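Dihydrodipicolinate synthase (PDB 3E96) probably catalyses the condensation of pyruvate with aspartate semialdehyde to 4-hydroxy-tetrahydrodipicolinate, a step on the route to lysine. Local coordinates at residues Ser16-Thr21 / Gly54-Phe59; Lys36-Arg41 / Leu215-Pro220; Ile50-Asn55 / Ala82-Gly87. One frame throughout, in Å; residues are numbered along the deposited sequence.

Contact 1 of 3, residues Ser16-Thr21 / Gly54-Phe59; sequences SGIPIT and GNTSEF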
loop_
_atom_site.group_PDB
_atom_site.type_symbol
_atom_site.label_atom_id
_atom_site.label_comp_id
_atom_site.label_asym_id
_atom_site.label_seq_id
_atom_site.Cartn_x
_atom_site.Cartn_y
_atom_site.Cartn_z
ATOM N N SER B 16 15.804 -13.966 9.700
ATOM C CA SER B 16 15.759 -13.476 8.328
ATOM C C SER B 16 16.105 -11.998 8.437
ATOM O O SER B 16 15.288 -11.199 8.899
ATOM C CB SER B 16 14.361 -13.638 7.720
ATOM O OG SER B 16 14.132 -14.977 7.318
ATOM N N GLY B 17 17.328 -11.648 8.045
ATOM C CA GLY B 17 17.758 -10.262 8.115
ATOM C C GLY B 17 17.236 -9.467 6.937
ATOM O O GLY B 17 17.366 -9.898 5.789
ATOM N N ILE B 18 16.641 -8.308 7.217
ATOM C CA ILE B 18 16.091 -7.456 6.166
ATOM C C ILE B 18 17.008 -6.251 6.067
ATOM O O ILE B 18 16.989 -5.377 6.930
ATOM C CB ILE B 18 14.672 -6.951 6.510
ATOM C CG1 ILE B 18 13.861 -8.056 7.200
ATOM C CG2 ILE B 18 13.978 -6.481 5.233
ATOM C CD1 ILE B 18 13.714 -9.327 6.403
ATOM N N PRO B 19 17.801 -6.174 4.994
ATOM C CA PRO B 19 18.736 -5.064 4.808
ATOM C C PRO B 19 18.092 -3.760 4.387
ATOM O O PRO B 19 17.075 -3.748 3.696
ATOM C CB PRO B 19 19.666 -5.592 3.725
ATOM C CG PRO B 19 18.689 -6.316 2.820
ATOM C CD PRO B 19 17.791 -7.059 3.812
ATOM N N ILE B 20 18.692 -2.658 4.820
ATOM C CA ILE B 20 18.215 -1.347 4.418
ATOM C C ILE B 20 18.771 -1.131 3.014
ATOM O O ILE B 20 19.675 -1.853 2.577
ATOM C CB ILE B 20 18.808 -0.220 5.286
ATOM C CG1 ILE B 20 20.340 -0.324 5.270
ATOM C CG2 ILE B 20 18.260 -0.290 6.689
ATOM C CD1 ILE B 20 21.061 0.977 5.606
ATOM N N THR B 21 18.222 -0.150 2.307
ATOM C CA THR B 21 18.732 0.223 0.995
ATOM C C THR B 21 19.284 1.627 1.242
ATOM O O THR B 21 18.526 2.589 1.386
ATOM C CB THR B 21 17.633 0.309 -0.082
ATOM O OG1 THR B 21 16.981 -0.962 -0.212
ATOM C CG2 THR B 21 18.250 0.691 -1.430
ATOM N N GLY B 54 12.780 -6.125 1.061
ATOM C CA GLY B 54 11.882 -6.339 2.181
ATOM C C GLY B 54 11.372 -4.957 2.546
ATOM O O GLY B 54 11.773 -3.970 1.929
ATOM N N ASN B 55 10.497 -4.846 3.535
ATOM C CA ASN B 55 9.999 -3.521 3.868
ATOM C C ASN B 55 11.042 -2.655 4.561
ATOM O O ASN B 55 11.007 -1.435 4.440
ATOM C CB ASN B 55 8.713 -3.626 4.686
ATOM C CG ASN B 55 7.476 -3.668 3.797
ATOM O OD1 ASN B 55 6.522 -4.388 4.076
ATOM N ND2 ASN B 55 7.492 -2.885 2.715
ATOM N N THR B 56 11.986 -3.284 5.257
ATOM C CA THR B 56 13.048 -2.536 5.922
ATOM C C THR B 56 13.947 -1.953 4.826
ATOM O O THR B 56 14.637 -0.957 5.034
ATOM C CB THR B 56 13.900 -3.446 6.828
ATOM O OG1 THR B 56 13.041 -4.195 7.695
ATOM C CG2 THR B 56 14.851 -2.609 7.685
ATOM N N SER B 57 13.915 -2.590 3.656
ATOM C CA SER B 57 14.701 -2.165 2.495
ATOM C C SER B 57 14.000 -1.028 1.754
ATOM O O SER B 57 14.509 -0.537 0.741
ATOM C CB SER B 57 14.865 -3.328 1.509
ATOM O OG SER B 57 15.128 -4.548 2.174
ATOM N N GLU B 58 12.828 -0.633 2.251
ATOM C CA GLU B 58 12.018 0.416 1.631
ATOM C C GLU B 58 11.649 0.035 0.197
ATOM O O GLU B 58 11.740 0.833 -0.735
ATOM C CB GLU B 58 12.745 1.760 1.675
ATOM C CG GLU B 58 12.846 2.328 3.082
ATOM C CD GLU B 58 13.635 3.618 3.137
ATOM O OE1 GLU B 58 13.051 4.694 2.870
ATOM O OE2 GLU B 58 14.852 3.551 3.438
ATOM N N PHE B 59 11.218 -1.212 0.049
ATOM C CA PHE B 59 10.807 -1.775 -1.230
ATOM C C PHE B 59 9.889 -0.868 -2.053
ATOM O O PHE B 59 10.127 -0.637 -3.243
ATOM C CB PHE B 59 10.112 -3.116 -0.968
ATOM C CG PHE B 59 9.467 -3.722 -2.177
ATOM C CD1 PHE B 59 10.233 -4.143 -3.253
ATOM C CD2 PHE B 59 8.086 -3.904 -2.220
ATOM C CE1 PHE B 59 9.640 -4.742 -4.359
ATOM C CE2 PHE B 59 7.482 -4.501 -3.320
ATOM C CZ PHE B 59 8.262 -4.923 -4.394
HETATM O O HOH W 1 16.036 1.086 3.606
#

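Contact 2 of 3, residues Lys36-Arg41 / Leu215-Pro220; sequences KETVDR and LVNLLP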
loop_
_atom_site.group_PDB
_atom_site.type_symbol
_atom_site.label_atom_id
_atom_site.label_comp_id
_atom_site.label_asym_id
_atom_site.label_seq_id
_atom_site.Cartn_x
_atom_site.Cartn_y
_atom_site.Cartn_z
ATOM N N LYS B 36 26.654 -2.923 -0.046
ATOM C CA LYS B 36 27.564 -4.051 0.116
ATOM C C LYS B 36 28.037 -4.139 1.564
ATOM O O LYS B 36 28.140 -5.230 2.127
ATOM C CB LYS B 36 28.770 -3.904 -0.820
ATOM C CG LYS B 36 29.858 -4.943 -0.599
ATOM C CD LYS B 36 30.945 -4.827 -1.663
ATOM C CE LYS B 36 32.282 -5.340 -1.147
ATOM N NZ LYS B 36 32.200 -6.727 -0.630
ATOM N N GLU B 37 28.331 -2.987 2.157
ATOM C CA GLU B 37 28.781 -2.933 3.545
ATOM C C GLU B 37 27.708 -3.488 4.476
ATOM O O GLU B 37 28.011 -4.168 5.458
ATOM C CB GLU B 37 29.091 -1.492 3.951
ATOM C CG GLU B 37 30.395 -0.947 3.399
ATOM C CD GLU B 37 30.544 0.543 3.638
ATOM O OE1 GLU B 37 30.115 1.021 4.710
ATOM O OE2 GLU B 37 31.100 1.236 2.756
ATOM N N THR B 38 26.456 -3.181 4.162
ATOM C CA THR B 38 25.322 -3.637 4.959
ATOM C C THR B 38 25.159 -5.146 4.819
ATOM O O THR B 38 24.990 -5.861 5.809
ATOM C CB THR B 38 24.028 -2.940 4.506
ATOM O OG1 THR B 38 24.187 -1.522 4.635
ATOM C CG2 THR B 38 22.852 -3.389 5.356
ATOM N N VAL B 39 25.208 -5.627 3.585
ATOM C CA VAL B 39 25.092 -7.054 3.326
ATOM C C VAL B 39 26.194 -7.799 4.077
ATOM O O VAL B 39 25.933 -8.816 4.721
ATOM C CB VAL B 39 25.213 -7.355 1.820
ATOM C CG1 VAL B 39 25.344 -8.860 1.596
ATOM C CG2 VAL B 39 23.995 -6.813 1.086
ATOM N N ASP B 40 27.425 -7.293 3.994
ATOM C CA ASP B 40 28.550 -7.928 4.681
ATOM C C ASP B 40 28.350 -7.954 6.193
ATOM O O ASP B 40 28.551 -8.985 6.830
ATOM C CB ASP B 40 29.875 -7.212 4.372
ATOM C CG ASP B 40 30.340 -7.419 2.941
ATOM O OD1 ASP B 40 29.947 -8.430 2.317
ATOM O OD2 ASP B 40 31.120 -6.573 2.446
ATOM N N ARG B 41 27.954 -6.826 6.773
ATOM C CA ARG B 41 27.745 -6.770 8.217
ATOM C C ARG B 41 26.725 -7.814 8.655
ATOM O O ARG B 41 26.874 -8.452 9.698
ATOM C CB ARG B 41 27.264 -5.382 8.642
ATOM C CG ARG B 41 27.086 -5.244 10.149
ATOM C CD ARG B 41 26.687 -3.835 10.550
ATOM N NE ARG B 41 27.684 -2.854 10.138
ATOM C CZ ARG B 41 27.527 -2.004 9.130
ATOM N NH1 ARG B 41 26.403 -2.002 8.425
ATOM N NH2 ARG B 41 28.501 -1.157 8.822
ATOM N N LEU B 215 17.122 -5.032 13.104
ATOM C CA LEU B 215 18.206 -4.741 14.032
ATOM C C LEU B 215 19.554 -5.242 13.504
ATOM O O LEU B 215 20.597 -4.658 13.804
ATOM C CB LEU B 215 17.906 -5.384 15.396
ATOM C CG LEU B 215 18.946 -5.256 16.515
ATOM C CD1 LEU B 215 19.206 -3.790 16.814
ATOM C CD2 LEU B 215 18.439 -5.962 17.766
ATOM N N VAL B 216 19.536 -6.311 12.709
ATOM C CA VAL B 216 20.780 -6.861 12.168
ATOM C C VAL B 216 21.563 -5.860 11.317
ATOM O O VAL B 216 22.758 -6.048 11.086
ATOM C CB VAL B 216 20.534 -8.133 11.319
ATOM C CG1 VAL B 216 19.971 -9.245 12.198
ATOM C CG2 VAL B 216 19.590 -7.823 10.173
ATOM N N ASN B 217 20.898 -4.803 10.851
ATOM C CA ASN B 217 21.581 -3.795 10.042
ATOM C C ASN B 217 22.668 -3.062 10.819
ATOM O O ASN B 217 23.616 -2.551 10.225
ATOM C CB ASN B 217 20.594 -2.763 9.488
ATOM C CG ASN B 217 19.758 -3.310 8.348
ATOM O OD1 ASN B 217 18.596 -3.690 8.534
ATOM N ND2 ASN B 217 20.349 -3.366 7.166
ATOM N N LEU B 218 22.527 -2.995 12.141
ATOM C CA LEU B 218 23.522 -2.315 12.958
ATOM C C LEU B 218 24.149 -3.197 14.033
ATOM O O LEU B 218 25.340 -3.070 14.317
ATOM C CB LEU B 218 22.924 -1.067 13.623
ATOM C CG LEU B 218 21.670 -1.216 14.496
ATOM C CD1 LEU B 218 21.596 -0.059 15.487
ATOM C CD2 LEU B 218 20.422 -1.255 13.606
ATOM N N LEU B 219 23.356 -4.091 14.620
ATOM C CA LEU B 219 23.835 -4.958 15.695
ATOM C C LEU B 219 23.355 -6.397 15.539
ATOM O O LEU B 219 22.568 -6.890 16.346
ATOM C CB LEU B 219 23.352 -4.403 17.037
ATOM C CG LEU B 219 23.805 -2.972 17.345
ATOM C CD1 LEU B 219 22.950 -2.358 18.443
ATOM C CD2 LEU B 219 25.273 -3.000 17.748
ATOM N N PRO B 220 23.845 -7.098 14.508
ATOM C CA PRO B 220 23.443 -8.485 14.267
ATOM C C PRO B 220 23.697 -9.449 15.423
ATOM O O PRO B 220 22.977 -10.434 15.575
ATOM C CB PRO B 220 24.221 -8.855 13.004
ATOM C CG PRO B 220 25.445 -7.998 13.093
ATOM C CD PRO B 220 24.886 -6.676 13.554
#

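Contact 3 of 3, residues Ile50-Asn55 / Ala82-Gly87; sequences IVPCGN and ALVVAG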
loop_
_atom_site.group_PDB
_atom_site.type_symbol
_atom_site.label_atom_id
_atom_site.label_comp_id
_atom_site.label_asym_id
_atom_site.label_seq_id
_atom_site.Cartn_x
_atom_site.Cartn_y
_atom_site.Cartn_z
ATOM N N ILE B 50 18.989 -13.544 4.100
ATOM C CA ILE B 50 18.903 -12.108 3.877
ATOM C C ILE B 50 17.754 -11.870 2.904
ATOM O O ILE B 50 17.557 -12.635 1.956
ATOM C CB ILE B 50 20.239 -11.540 3.341
ATOM C CG1 ILE B 50 20.183 -10.009 3.355
ATOM C CG2 ILE B 50 20.539 -12.096 1.952
ATOM C CD1 ILE B 50 21.521 -9.334 3.104
ATOM N N VAL B 51 16.991 -10.811 3.151
ATOM C CA VAL B 51 15.815 -10.527 2.347
ATOM C C VAL B 51 15.798 -9.178 1.631
ATOM O O VAL B 51 15.206 -8.215 2.117
ATOM C CB VAL B 51 14.546 -10.627 3.231
ATOM C CG1 VAL B 51 13.290 -10.569 2.376
ATOM C CG2 VAL B 51 14.584 -11.913 4.042
ATOM N N PRO B 52 16.451 -9.091 0.464
ATOM C CA PRO B 52 16.449 -7.818 -0.261
ATOM C C PRO B 52 15.011 -7.510 -0.682
ATOM O O PRO B 52 14.191 -8.420 -0.823
ATOM C CB PRO B 52 17.363 -8.093 -1.455
ATOM C CG PRO B 52 17.203 -9.585 -1.676
ATOM C CD PRO B 52 17.229 -10.114 -0.255
ATOM N N CYS B 53 14.706 -6.233 -0.877
ATOM C CA CYS B 53 13.361 -5.825 -1.265
ATOM C C CYS B 53 12.326 -6.126 -0.189
ATOM O O CYS B 53 11.150 -6.367 -0.482
ATOM C CB CYS B 53 12.968 -6.485 -2.588
ATOM S SG CYS B 53 13.788 -5.709 -3.998
ATOM N N GLY B 54 12.780 -6.125 1.061
ATOM C CA GLY B 54 11.882 -6.339 2.181
ATOM C C GLY B 54 11.372 -4.957 2.546
ATOM O O GLY B 54 11.773 -3.970 1.929
ATOM N N ASN B 55 10.497 -4.846 3.535
ATOM C CA ASN B 55 9.999 -3.521 3.868
ATOM C C ASN B 55 11.042 -2.655 4.561
ATOM O O ASN B 55 11.007 -1.435 4.440
ATOM C CB ASN B 55 8.713 -3.626 4.686
ATOM C CG ASN B 55 7.476 -3.668 3.797
ATOM O OD1 ASN B 55 6.522 -4.388 4.076
ATOM N ND2 ASN B 55 7.492 -2.885 2.715
ATOM N N ALA B 82 24.773 -16.917 2.323
ATOM C CA ALA B 82 23.455 -16.987 2.942
ATOM C C ALA B 82 22.378 -17.176 1.892
ATOM O O ALA B 82 22.614 -16.963 0.705
ATOM C CB ALA B 82 23.179 -15.703 3.744
ATOM N N LEU B 83 21.198 -17.595 2.331
ATOM C CA LEU B 83 20.082 -17.771 1.417
ATOM C C LEU B 83 19.581 -16.376 1.083
ATOM O O LEU B 83 19.536 -15.503 1.953
ATOM C CB LEU B 83 18.953 -18.568 2.075
ATOM C CG LEU B 83 19.187 -20.063 2.299
ATOM C CD1 LEU B 83 17.999 -20.668 3.039
ATOM C CD2 LEU B 83 19.383 -20.743 0.952
ATOM N N VAL B 84 19.215 -16.166 -0.176
ATOM C CA VAL B 84 18.708 -14.874 -0.618
ATOM C C VAL B 84 17.229 -15.016 -0.957
ATOM O O VAL B 84 16.865 -15.760 -1.864
ATOM C CB VAL B 84 19.474 -14.378 -1.864
ATOM C CG1 VAL B 84 18.876 -13.071 -2.368
ATOM C CG2 VAL B 84 20.944 -14.186 -1.519
ATOM N N VAL B 85 16.387 -14.312 -0.208
ATOM C CA VAL B 85 14.945 -14.340 -0.419
ATOM C C VAL B 85 14.539 -12.981 -0.977
ATOM O O VAL B 85 14.710 -11.957 -0.318
ATOM C CB VAL B 85 14.202 -14.596 0.904
ATOM C CG1 VAL B 85 12.694 -14.622 0.658
ATOM C CG2 VAL B 85 14.685 -15.911 1.523
ATOM N N ALA B 86 14.007 -12.977 -2.195
ATOM C CA ALA B 86 13.621 -11.735 -2.852
ATOM C C ALA B 86 12.184 -11.285 -2.604
ATOM O O ALA B 86 11.231 -12.006 -2.901
ATOM C CB ALA B 86 13.869 -11.852 -4.360
ATOM N N GLY B 87 12.039 -10.081 -2.059
ATOM C CA GLY B 87 10.714 -9.548 -1.824
ATOM C C GLY B 87 10.106 -9.147 -3.158
ATOM O O GLY B 87 10.786 -8.549 -4.001
#

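Contact 1 of 3, residues Ser16-Thr21 / Gly54-Phe59
Ile18 and Thr56 cross at about a right angle. Ile18 CG2, anti to the backbone N, is turned to the second segment and packs tightly on Thr56 CB, with only 3.4 Å between Ile18 CG2 and Thr56 CB. The same methyl also touches Gly54, Ile18 CG2 being 3.7 Å from Gly54 CA, while the CG1 branch leads away. Thr56 sets its hydroxyl beside the branch point, with Thr56 OG1 3.4 Å from Ile18 CB, and its methyl meets the main chain, Thr56 CG2 lying 3.6 Å from Ile18 O. The polar grip comes next along the chain. Ser57 OG, held beside its own backbone N (chi1 -41°), donates to Pro19 O at 2.6 Å, meeting the carbonyl nearly head-on at 161°. Ser57 OG in turn accepts from Gly54 N (3.0 Å), so the buried hydroxyl is used in both senses and ties the type I turn Asn55-Glu58 to the chain after strand 15-17. Further on, Thr21 OG1 lies 2.7 Å from Ser57 O and also meets Glu70 OE1. A water takes the N-H of Thr21 and donates to Thr56 O and Glu58 OE2; that carboxylate also forms a salt bridge with Lys265. The contact lies at the C-terminal end of the first two strands of the TIM barrel, where active sites of this fold sit. Thr56 is a predicted pyruvate-binding residue, and the side chain of Ile18 is about 4 Å from that of Lys167, the predicted Schiff-base lysine. Close packing of Ile18 on Thr56 and the doubly used serine hydroxyl beside it should therefore hold the turn in a defined position at the probable substrate pocket.

Contact 2 of 3, residues Lys36-Arg41 / Leu215-Pro220
Arg41 reaches Asn217 with an aliphatic chain that first runs extended, CG anti to the backbone N (chi1 -177°) and CD likewise anti, then bends at chi3 (-59°), which places NE. The reach leaves Arg41 CD 3.3 Å from Asn217 O, and the same carbonyl takes a weak, bent hydrogen bond from Arg41 NH1, 3.4 Å from Asn217 O with an N-H...O angle of 134°. Glu37 O sits 3.9 Å above the guanidinium plane of Arg41, toward its rim. A turn earlier on the helix, Thr38 CG2, anti to its backbone N, meets the amide end of Asn217, the two side chains crossing obliquely; Thr38 OG1 is bonded to His34 O within the helix. These residues join helix 32-43, the first of the TIM barrel, to the 3-10 turn that follows the eighth strand, 210-213, across the closure of the barrel. The side chain of Asn217 comes about 4 Å from that of Thr56, the predicted pyruvate-binding residue, so the turn lies next to the probable substrate site. Leu215 O accepts from both Leu218 N and Leu219 N and so fixes the turn, while Leu218 O accepts from Gln273. Beyond it, Pro220 CG packs 3.7 Å from Arg41 O.

Contact 3 of 3, residues Ile50-Asn55 / Ala82-Gly87
Val51 lies alongside Val85, the two side chains pointing the same way, and every side-chain atom of Val51 finds the neighbouring strand. Its CB is 3.8 Å from Val85 O. One branch, placed anti to the backbone N (chi1 -170°), comes closer to that carbonyl, Val51 CG1 being 3.3 Å from Val85 O. The other meets carbon: Val51 CG2 is 4.1 Å from Val85 CB. The side chain also packs on Ile18 and comes within about 4 Å of that of Lys167, the predicted Schiff-base residue, which places Val51 beside the probable active site. Ile50 and Val84 likewise lie side by side, on the face turned to the outer helices, where Ile50 packs on Val39 and Thr74. The backbone pairing is parallel, at the end of strand 49-50 and just past it, against strand 83-88 of the TIM barrel. Ile50 N donates to Leu83 O at 3.0 Å, and Val85 N returns a nearly straight bond (178°) to Ile50 O, also 3.0 Å. Past them, Gly87 N donates to Pro52 O. Between these bonds Val85 O meets carbon-bound hydrogens: Val51 CA makes a CA-H...O contact at 3.2 Å from Val85 O, and Pro52 CD lies 3.1 Å from the same oxygen. The pairing continues through Pro52 O, although the proline nitrogen has no hydrogen to give. Three N-H...O bonds thus fix the register of the two segments, while the missing proline N-H leaves Val85 O to weaker C-H contacts across this contact.

All three contacts belong to one eight-stranded TIM barrel. Contacts 1 and 3 lie about 7 Å apart between centres and share Gly54 and Asn55: Ile50-Asn55 pairs with the third strand and runs on into the turn that meets Ser16-Thr21, after the first strand. Contact 2 lies about 11 Å from contact 1 and 13 Å from contact 3, outward at helix 32-43, where Val39 touches Ile50. Along the chain come Ser16-Thr21, Lys36-Arg41, Ile50-Phe59, Ala82-Gly87 and finally Leu215-Pro220, which follows the eighth strand. Contacts 1 and 3 link neighbouring early strands beside the predicted Schiff-base Lys167; contact 2 joins the first helix to the barrel's end, near Thr56 of contact 1.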